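D-aminoacyl-tRNA deacylase (Archaeoglobus fulgidus, PDB 1YQE) probably removes D-amino acids wrongly attached to tRNA, hydrolysing the ester bond so that free tRNA and the D-amino acid are recycled, with zinc as the likely cofactor. Local coordinates at residues A28-K33 with F46-T51; K87-H92 with A170-E175; D187-V192 with K277-V282. One frame throughout, in Å; residues are numbered along the deposited sequence.

Contact 1 (A28-K33 with F46-T51)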
loop_
_atom_site.group_PDB
_atom_site.type_symbol
_atom_site.label_atom_id
_atom_site.label_comp_id
_atom_site.label_asym_id
_atom_site.label_seq_id
_atom_site.Cartn_x
_atom_site.Cartn_y
_atom_site.Cartn_z
ATOM N N ALA A 28 1.436 -15.333 17.149
ATOM C CA ALA A 28 1.354 -14.837 18.519
ATOM C C ALA A 28 0.151 -15.430 19.246
ATOM O O ALA A 28 -0.692 -16.086 18.637
ATOM C CB ALA A 28 1.263 -13.316 18.518
ATOM N N ASP A 29 0.084 -15.192 20.551
ATOM C CA ASP A 29 -1.011 -15.697 21.369
ATOM C C ASP A 29 -2.171 -14.717 21.275
ATOM O O ASP A 29 -2.184 -13.693 21.953
ATOM C CB ASP A 29 -0.552 -15.833 22.824
ATOM C CG ASP A 29 -1.545 -16.597 23.683
ATOM O OD1 ASP A 29 -1.321 -16.681 24.911
ATOM O OD2 ASP A 29 -2.541 -17.119 23.136
ATOM N N PHE A 30 -3.146 -15.030 20.428
ATOM C CA PHE A 30 -4.289 -14.144 20.251
ATOM C C PHE A 30 -5.524 -14.530 21.049
ATOM O O PHE A 30 -5.709 -15.684 21.424
ATOM C CB PHE A 30 -4.672 -14.045 18.769
ATOM C CG PHE A 30 -3.719 -13.223 17.944
ATOM C CD1 PHE A 30 -2.563 -13.790 17.416
ATOM C CD2 PHE A 30 -3.980 -11.876 17.703
ATOM C CE1 PHE A 30 -1.676 -13.029 16.656
ATOM C CE2 PHE A 30 -3.100 -11.103 16.945
ATOM C CZ PHE A 30 -1.945 -11.682 16.419
ATOM N N GLU A 31 -6.363 -13.532 21.302
ATOM C CA GLU A 31 -7.615 -13.708 22.025
ATOM C C GLU A 31 -8.682 -12.977 21.219
ATOM O O GLU A 31 -8.617 -11.758 21.051
ATOM C CB GLU A 31 -7.512 -13.100 23.423
ATOM C CG GLU A 31 -8.787 -13.215 24.236
ATOM C CD GLU A 31 -8.628 -12.670 25.639
ATOM O OE1 GLU A 31 -8.324 -11.465 25.781
ATOM O OE2 GLU A 31 -8.808 -13.448 26.601
ATOM N N GLU A 32 -9.658 -13.722 20.709
ATOM C CA GLU A 32 -10.714 -13.123 19.908
ATOM C C GLU A 32 -11.783 -12.432 20.743
ATOM O O GLU A 32 -12.153 -12.900 21.818
ATOM C CB GLU A 32 -11.384 -14.174 19.021
ATOM C CG GLU A 32 -12.382 -13.573 18.046
ATOM C CD GLU A 32 -13.245 -14.608 17.363
ATOM O OE1 GLU A 32 -12.694 -15.551 16.757
ATOM O OE2 GLU A 32 -14.484 -14.471 17.429
ATOM N N LYS A 33 -12.271 -11.310 20.230
ATOM C CA LYS A 33 -13.317 -10.536 20.886
ATOM C C LYS A 33 -14.207 -9.955 19.802
ATOM O O LYS A 33 -13.719 -9.393 18.824
ATOM C CB LYS A 33 -12.724 -9.392 21.711
ATOM C CG LYS A 33 -11.995 -9.824 22.968
ATOM C CD LYS A 33 -11.599 -8.608 23.794
ATOM C CE LYS A 33 -10.923 -9.008 25.096
ATOM N NZ LYS A 33 -10.600 -7.815 25.927
ATOM N N PHE A 46 0.743 -7.633 17.754
ATOM C CA PHE A 46 -0.015 -6.803 16.828
ATOM C C PHE A 46 -1.493 -7.175 16.905
ATOM O O PHE A 46 -1.861 -8.125 17.590
ATOM C CB PHE A 46 0.527 -6.968 15.400
ATOM C CG PHE A 46 0.420 -8.362 14.859
ATOM C CD1 PHE A 46 -0.669 -8.738 14.079
ATOM C CD2 PHE A 46 1.411 -9.305 15.123
ATOM C CE1 PHE A 46 -0.771 -10.032 13.567
ATOM C CE2 PHE A 46 1.320 -10.600 14.618
ATOM C CZ PHE A 46 0.225 -10.966 13.836
ATOM N N TYR A 47 -2.333 -6.418 16.205
ATOM C CA TYR A 47 -3.774 -6.644 16.206
ATOM C C TYR A 47 -4.277 -7.113 14.849
ATOM O O TYR A 47 -3.625 -6.898 13.829
ATOM C CB TYR A 47 -4.505 -5.347 16.546
ATOM C CG TYR A 47 -4.303 -4.828 17.950
ATOM C CD1 TYR A 47 -4.468 -3.475 18.236
ATOM C CD2 TYR A 47 -4.003 -5.692 19.005
ATOM C CE1 TYR A 47 -4.345 -2.993 19.532
ATOM C CE2 TYR A 47 -3.881 -5.216 20.309
ATOM C CZ TYR A 47 -4.055 -3.866 20.562
ATOM O OH TYR A 47 -3.946 -3.386 21.848
ATOM N N ILE A 48 -5.445 -7.751 14.852
ATOM C CA ILE A 48 -6.089 -8.214 13.628
ATOM C C ILE A 48 -7.573 -7.890 13.772
ATOM O O ILE A 48 -8.161 -8.097 14.836
ATOM C CB ILE A 48 -5.958 -9.739 13.417
ATOM C CG1 ILE A 48 -4.488 -10.143 13.288
ATOM C CG2 ILE A 48 -6.723 -10.147 12.153
ATOM C CD1 ILE A 48 -4.274 -11.646 13.133
ATOM N N ALA A 49 -8.178 -7.375 12.711
ATOM C CA ALA A 49 -9.595 -7.045 12.753
ATOM C C ALA A 49 -10.283 -7.604 11.522
ATOM O O ALA A 49 -9.790 -7.466 10.400
ATOM C CB ALA A 49 -9.792 -5.534 12.827
ATOM N N GLU A 50 -11.427 -8.237 11.745
ATOM C CA GLU A 50 -12.200 -8.827 10.670
ATOM C C GLU A 50 -13.500 -8.040 10.549
ATOM O O GLU A 50 -14.140 -7.723 11.552
ATOM C CB GLU A 50 -12.483 -10.293 10.999
ATOM C CG GLU A 50 -12.687 -11.184 9.798
ATOM C CD GLU A 50 -12.491 -12.653 10.132
ATOM O OE1 GLU A 50 -12.600 -13.491 9.215
ATOM O OE2 GLU A 50 -12.223 -12.972 11.311
ATOM N N THR A 51 -13.875 -7.712 9.319
ATOM C CA THR A 51 -15.097 -6.961 9.063
ATOM C C THR A 51 -15.863 -7.641 7.937
ATOM O O THR A 51 -15.269 -8.326 7.107
ATOM C CB THR A 51 -14.784 -5.510 8.645
ATOM O OG1 THR A 51 -16.008 -4.800 8.430
ATOM C CG2 THR A 51 -13.965 -5.489 7.354
#

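Contact 2 (K87-H92 with A170-E175)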
loop_
_atom_site.group_PDB
_atom_site.type_symbol
_atom_site.label_atom_id
_atom_site.label_comp_id
_atom_site.label_asym_id
_atom_site.label_seq_id
_atom_site.Cartn_x
_atom_site.Cartn_y
_atom_site.Cartn_z
ATOM N N LYS A 87 0.178 -14.363 -11.580
ATOM C CA LYS A 87 0.357 -14.704 -10.171
ATOM C C LYS A 87 1.262 -13.623 -9.592
ATOM O O LYS A 87 2.451 -13.555 -9.913
ATOM C CB LYS A 87 1.014 -16.081 -10.029
ATOM C CG LYS A 87 0.155 -17.240 -10.526
ATOM C CD LYS A 87 0.862 -18.572 -10.312
ATOM C CE LYS A 87 -0.000 -19.743 -10.756
ATOM N NZ LYS A 87 -1.222 -19.885 -9.911
ATOM N N ILE A 88 0.702 -12.767 -8.743
ATOM C CA ILE A 88 1.483 -11.680 -8.180
ATOM C C ILE A 88 1.175 -11.316 -6.738
ATOM O O ILE A 88 0.107 -11.622 -6.211
ATOM C CB ILE A 88 1.309 -10.384 -9.018
ATOM C CG1 ILE A 88 -0.179 -10.099 -9.217
ATOM C CG2 ILE A 88 2.014 -10.517 -10.368
ATOM C CD1 ILE A 88 -0.466 -8.836 -10.019
ATOM N N PHE A 89 2.152 -10.671 -6.114
ATOM C CA PHE A 89 2.032 -10.155 -4.756
ATOM C C PHE A 89 2.047 -8.652 -5.033
ATOM O O PHE A 89 2.932 -8.177 -5.737
ATOM C CB PHE A 89 3.265 -10.508 -3.918
ATOM C CG PHE A 89 3.377 -11.963 -3.572
ATOM C CD1 PHE A 89 2.437 -12.569 -2.746
ATOM C CD2 PHE A 89 4.444 -12.721 -4.045
ATOM C CE1 PHE A 89 2.555 -13.914 -2.389
ATOM C CE2 PHE A 89 4.574 -14.066 -3.693
ATOM C CZ PHE A 89 3.627 -14.661 -2.865
ATOM N N THR A 90 1.085 -7.899 -4.515
ATOM C CA THR A 90 1.103 -6.467 -4.781
ATOM C C THR A 90 0.980 -5.604 -3.537
ATOM O O THR A 90 0.585 -6.068 -2.465
ATOM C CB THR A 90 -0.020 -6.040 -5.756
ATOM O OG1 THR A 90 -1.286 -6.104 -5.086
ATOM C CG2 THR A 90 -0.049 -6.953 -6.979
ATOM N N VAL A 91 1.355 -4.343 -3.704
ATOM C CA VAL A 91 1.273 -3.342 -2.656
ATOM C C VAL A 91 0.806 -2.046 -3.303
ATOM O O VAL A 91 1.241 -1.696 -4.407
ATOM C CB VAL A 91 2.642 -3.089 -1.984
ATOM C CG1 VAL A 91 2.541 -1.918 -1.013
ATOM C CG2 VAL A 91 3.093 -4.337 -1.238
ATOM N N HIS A 92 -0.102 -1.351 -2.627
ATOM C CA HIS A 92 -0.600 -0.073 -3.113
ATOM C C HIS A 92 -1.384 0.610 -2.009
ATOM O O HIS A 92 -1.792 -0.025 -1.033
ATOM C CB HIS A 92 -1.511 -0.247 -4.335
ATOM C CG HIS A 92 -2.928 -0.613 -3.997
ATOM N ND1 HIS A 92 -3.335 -1.912 -3.786
ATOM C CD2 HIS A 92 -4.036 0.156 -3.852
ATOM C CE1 HIS A 92 -4.632 -1.930 -3.530
ATOM N NE2 HIS A 92 -5.081 -0.688 -3.564
ATOM N N ALA A 170 -0.240 -17.093 0.917
ATOM C CA ALA A 170 -0.747 -16.328 2.056
ATOM C C ALA A 170 0.218 -16.395 3.232
ATOM O O ALA A 170 0.340 -15.442 4.000
ATOM C CB ALA A 170 -2.111 -16.858 2.478
ATOM N N GLU A 171 0.901 -17.528 3.361
ATOM C CA GLU A 171 1.854 -17.740 4.441
ATOM C C GLU A 171 3.090 -16.861 4.218
ATOM O O GLU A 171 3.667 -16.323 5.166
ATOM C CB GLU A 171 2.234 -19.227 4.493
ATOM C CG GLU A 171 2.898 -19.690 5.780
ATOM C CD GLU A 171 4.322 -19.204 5.911
ATOM O OE1 GLU A 171 5.032 -19.165 4.885
ATOM O OE2 GLU A 171 4.736 -18.875 7.044
ATOM N N VAL A 172 3.490 -16.714 2.956
ATOM C CA VAL A 172 4.636 -15.882 2.624
ATOM C C VAL A 172 4.297 -14.422 2.909
ATOM O O VAL A 172 5.117 -13.684 3.455
ATOM C CB VAL A 172 5.043 -16.056 1.141
ATOM C CG1 VAL A 172 6.062 -15.001 0.744
ATOM C CG2 VAL A 172 5.639 -17.445 0.934
ATOM N N VAL A 173 3.085 -14.011 2.551
ATOM C CA VAL A 173 2.651 -12.640 2.796
ATOM C C VAL A 173 2.598 -12.371 4.299
ATOM O O VAL A 173 3.035 -11.316 4.765
ATOM C CB VAL A 173 1.247 -12.374 2.207
ATOM C CG1 VAL A 173 0.684 -11.054 2.766
ATOM C CG2 VAL A 173 1.326 -12.307 0.693
ATOM N N ALA A 174 2.060 -13.330 5.048
ATOM C CA ALA A 174 1.950 -13.188 6.496
ATOM C C ALA A 174 3.322 -13.008 7.133
ATOM O O ALA A 174 3.490 -12.175 8.022
ATOM C CB ALA A 174 1.247 -14.400 7.097
ATOM N N GLU A 175 4.302 -13.784 6.683
ATOM C CA GLU A 175 5.652 -13.677 7.228
ATOM C C GLU A 175 6.258 -12.318 6.906
ATOM O O GLU A 175 6.906 -11.705 7.755
ATOM C CB GLU A 175 6.562 -14.773 6.669
ATOM C CG GLU A 175 6.413 -16.123 7.349
ATOM C CD GLU A 175 7.459 -17.120 6.887
ATOM O OE1 GLU A 175 8.630 -16.720 6.715
ATOM O OE2 GLU A 175 7.117 -18.306 6.711
#

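Contact 3 (D187-V192 with K277-V282)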
loop_
_atom_site.group_PDB
_atom_site.type_symbol
_atom_site.label_atom_id
_atom_site.label_comp_id
_atom_site.label_asym_id
_atom_site.label_seq_id
_atom_site.Cartn_x
_atom_site.Cartn_y
_atom_site.Cartn_z
ATOM N N ASP A 187 13.402 5.327 8.184
ATOM C CA ASP A 187 13.944 6.536 7.576
ATOM C C ASP A 187 14.255 6.402 6.088
ATOM O O ASP A 187 15.188 7.021 5.577
ATOM C CB ASP A 187 15.192 6.989 8.344
ATOM C CG ASP A 187 16.342 6.014 8.209
ATOM O OD1 ASP A 187 16.073 4.818 7.996
ATOM O OD2 ASP A 187 17.511 6.436 8.325
ATOM N N TRP A 188 13.465 5.592 5.393
ATOM C CA TRP A 188 13.642 5.429 3.961
ATOM C C TRP A 188 13.208 6.750 3.326
ATOM O O TRP A 188 12.330 7.433 3.856
ATOM C CB TRP A 188 12.751 4.301 3.427
ATOM C CG TRP A 188 13.061 2.951 3.993
ATOM C CD1 TRP A 188 12.332 2.254 4.911
ATOM C CD2 TRP A 188 14.183 2.131 3.662
ATOM N NE1 TRP A 188 12.927 1.048 5.170
ATOM C CE2 TRP A 188 14.067 0.944 4.414
ATOM C CE3 TRP A 188 15.279 2.284 2.800
ATOM C CZ2 TRP A 188 15.003 -0.091 4.331
ATOM C CZ3 TRP A 188 16.215 1.256 2.719
ATOM C CH2 TRP A 188 16.069 0.083 3.481
ATOM N N ASN A 189 13.831 7.111 2.207
ATOM C CA ASN A 189 13.480 8.333 1.486
ATOM C C ASN A 189 12.077 8.104 0.923
ATOM O O ASN A 189 11.804 7.052 0.341
ATOM C CB ASN A 189 14.487 8.576 0.361
ATOM C CG ASN A 189 15.890 8.824 0.885
ATOM O OD1 ASN A 189 16.115 9.761 1.650
ATOM N ND2 ASN A 189 16.838 7.983 0.484
ATOM N N VAL A 190 11.193 9.082 1.099
ATOM C CA VAL A 190 9.809 8.953 0.652
ATOM C C VAL A 190 9.475 9.818 -0.556
ATOM O O VAL A 190 9.772 11.010 -0.587
ATOM C CB VAL A 190 8.821 9.319 1.787
ATOM C CG1 VAL A 190 7.387 9.034 1.345
ATOM C CG2 VAL A 190 9.158 8.543 3.051
ATOM N N ALA A 191 8.838 9.212 -1.550
ATOM C CA ALA A 191 8.463 9.957 -2.738
ATOM C C ALA A 191 7.045 9.655 -3.186
ATOM O O ALA A 191 6.450 8.656 -2.796
ATOM C CB ALA A 191 9.420 9.631 -3.875
ATOM N N VAL A 192 6.497 10.565 -3.984
ATOM C CA VAL A 192 5.200 10.361 -4.588
ATOM C C VAL A 192 5.659 10.112 -6.021
ATOM O O VAL A 192 6.535 10.813 -6.515
ATOM C CB VAL A 192 4.320 11.626 -4.546
ATOM C CG1 VAL A 192 3.206 11.503 -5.575
ATOM C CG2 VAL A 192 3.710 11.791 -3.160
ATOM N N LYS A 277 20.039 4.647 -10.012
ATOM C CA LYS A 277 21.494 4.696 -10.083
ATOM C C LYS A 277 22.199 5.240 -8.840
ATOM O O LYS A 277 23.178 4.657 -8.378
ATOM C CB LYS A 277 21.916 5.524 -11.303
ATOM C CG LYS A 277 23.409 5.798 -11.410
ATOM C CD LYS A 277 23.689 6.824 -12.505
ATOM C CE LYS A 277 25.161 7.202 -12.567
ATOM N NZ LYS A 277 26.022 6.040 -12.911
ATOM N N ASP A 278 21.708 6.348 -8.295
ATOM C CA ASP A 278 22.354 6.954 -7.135
ATOM C C ASP A 278 21.860 6.530 -5.754
ATOM O O ASP A 278 22.420 6.961 -4.746
ATOM C CB ASP A 278 22.280 8.484 -7.231
ATOM C CG ASP A 278 22.901 9.025 -8.512
ATOM O OD1 ASP A 278 23.883 8.430 -9.006
ATOM O OD2 ASP A 278 22.414 10.060 -9.017
ATOM N N PHE A 279 20.834 5.686 -5.690
ATOM C CA PHE A 279 20.301 5.265 -4.395
ATOM C C PHE A 279 20.160 3.756 -4.195
ATOM O O PHE A 279 19.229 3.306 -3.535
ATOM C CB PHE A 279 18.944 5.931 -4.173
ATOM C CG PHE A 279 19.003 7.431 -4.131
ATOM C CD1 PHE A 279 19.092 8.105 -2.917
ATOM C CD2 PHE A 279 18.969 8.172 -5.309
ATOM C CE1 PHE A 279 19.142 9.499 -2.878
ATOM C CE2 PHE A 279 19.021 9.562 -5.283
ATOM C CZ PHE A 279 19.107 10.229 -4.068
ATOM N N ARG A 280 21.087 2.976 -4.744
ATOM C CA ARG A 280 21.024 1.523 -4.613
ATOM C C ARG A 280 21.243 1.030 -3.187
ATOM O O ARG A 280 21.876 1.700 -2.373
ATOM C CB ARG A 280 22.058 0.847 -5.519
ATOM C CG ARG A 280 21.923 1.151 -6.997
ATOM C CD ARG A 280 22.754 0.172 -7.817
ATOM N NE ARG A 280 24.131 0.089 -7.336
ATOM C CZ ARG A 280 25.037 -0.773 -7.795
ATOM N NH1 ARG A 280 24.714 -1.634 -8.753
ATOM N NH2 ARG A 280 26.264 -0.776 -7.293
ATOM N N LEU A 281 20.722 -0.139 -2.944
ATOM C CA LEU A 281 20.918 -0.767 -1.667
ATOM C C LEU A 281 22.074 -1.769 -1.838
ATOM O O LEU A 281 22.361 -2.186 -2.946
ATOM C CB LEU A 281 19.836 -1.787 -1.316
ATOM C CG LEU A 281 18.440 -1.292 -1.009
ATOM C CD1 LEU A 281 17.472 -2.453 -0.887
ATOM C CD2 LEU A 281 18.421 -0.454 0.254
ATOM N N VAL A 282 22.982 -1.885 -1.492
ATOM C CA VAL A 282 23.465 -3.132 -0.816
ATOM C C VAL A 282 24.625 -2.783 0.099
ATOM O O VAL A 282 24.667 -1.702 0.694
ATOM C CB VAL A 282 23.914 -4.282 -1.753
ATOM C CG1 VAL A 282 22.714 -5.090 -2.211
ATOM C CG2 VAL A 282 24.670 -3.726 -2.962
#

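Contact 1 (A28-K33 with F46-T51)
The carbonyl oxygen of F46 takes a hydrogen bond from the hydroxyl of S43, and the ring of F30 leans against the same atom, F30 CE2 lying 3.3 Å from F46 O. The rest of the F30 tip goes to the F46 ring in a T-shaped stack: the edge of F30 is turned to the face of F46, with the ring centroids 5.1 Å apart and the planes at 68°. F30 CZ makes the landing, 3.4 Å above the F46 plane and displaced toward its rim. F46 can offer that face because its CG sits between its own backbone N and carbonyl carbon (chi1 62°), which brings the ring to the tip of F30; L24 of helix 15-24 also touches F46. I48 closes the group, its CD1 methyl 4.0 Å from F30 CE2. Cutting F30 back to an alanine would probably uncover the F46 face that F30 CZ meets and open a gap beside the I48 methyl. In the fold, the contact lies at the start of strands 31-35 and 47-51, with 38-42 between them in the mixed sheet; F30 also touches Y41 and S43. No polar bond ties the two segments, so their join rests on the fit of the F30 edge to the F46 face and the I48 methyl, while S43 satisfies the F46 carbonyl.

Contact 2 (K87-H92 with A170-E175)
F89 lays one side of its ring along the V173 side chain of the helix, and a single methyl does most of the touching: V173 CG2 is 3.6 Å from F89 CD1, with CE1 of the same ring almost as near. The methyl approaches obliquely, and the two side chains run past each other in opposite senses. Farther out, the ring tip grazes the next helical residue back, F89 CZ being 4.4 Å from V172 CG1. The phenyl reaches both valines because its CG stands anti to the carbonyl carbon (chi1 -71°), and L124 and F134 also touch it. Everything that meets here is buried and apolar; the acids of the helix, E171 and E175, turn elsewhere and share a salt-bridge partner in R130. Along the strand the sides alternate: F89 faces the helix, while T90 points the opposite way and touches E156, one of the residues around the bound pyrophosphate, which lies about 12 Å from the F89 side chain. This is the helix-on-sheet packing of an alpha/beta fold, a hydrophobic layer on one face of the mixed sheet, with E156 on the T90 side consistent with a ligand pocket toward the other.

Contact 3 (D187-V192 with K277-V282)
W188 and N189, where the chain enters the four-stranded parallel sheet of an alpha/beta unit, meet L281 and F279 of the C-terminal tail. The tail leaves helix 272-278 at F279, the first residue to depart from helical geometry, and then runs past the start of strand 189-194. The apolar part belongs to L281, which crosses the indole at about a right angle and brings one methyl to the outer rim of the six-membered ring, near the ring plane and not over a face. L281 CD2 is 3.7 Å from W188 CZ3 and 4.0 Å from W188 CH2. The second kind of contact sets an amide against a ring. F279, which also makes an edge-to-face pair with F212 of strand 212-218, comes obliquely up to the N189 amide, with F279 CD1 lying 4.1 Å from N189 ND2. Amide and ring planes stand 78° apart, and this is van der Waals contact: the amide nitrogen has a weak hydrogen bond to T211 OG1 instead. Polar bonds hold the indole from without, for besides cation-pi interactions with K185 and K118, W188 is hydrogen-bonded to helix 114-125 through its backbone N, to Q115 OE1, and through its ring nitrogen NE1, to N119 OD1.

Contacts 1 and 2 belong to the same eight-stranded mixed sheet, with centres 20 Å apart: contact 1 joins the starts of two strands near one margin, whereas contact 2 packs a helix on a strand deeper in the chain. Helix 15-24 touches both, through F46 and I48 in the one and A170 and A174 in the other. Contact 3 sits on the separate four-stranded parallel sheet, its centre 22 Å from that of contact 2; helix 114-125 touches both. Contact 2 is wholly buried and purely apolar; contact 1 is also buried, though F30 keeps some exposure, and adds a T-shaped stack and a carbonyl; contact 3, only partly buried, mixes an amide with its rings.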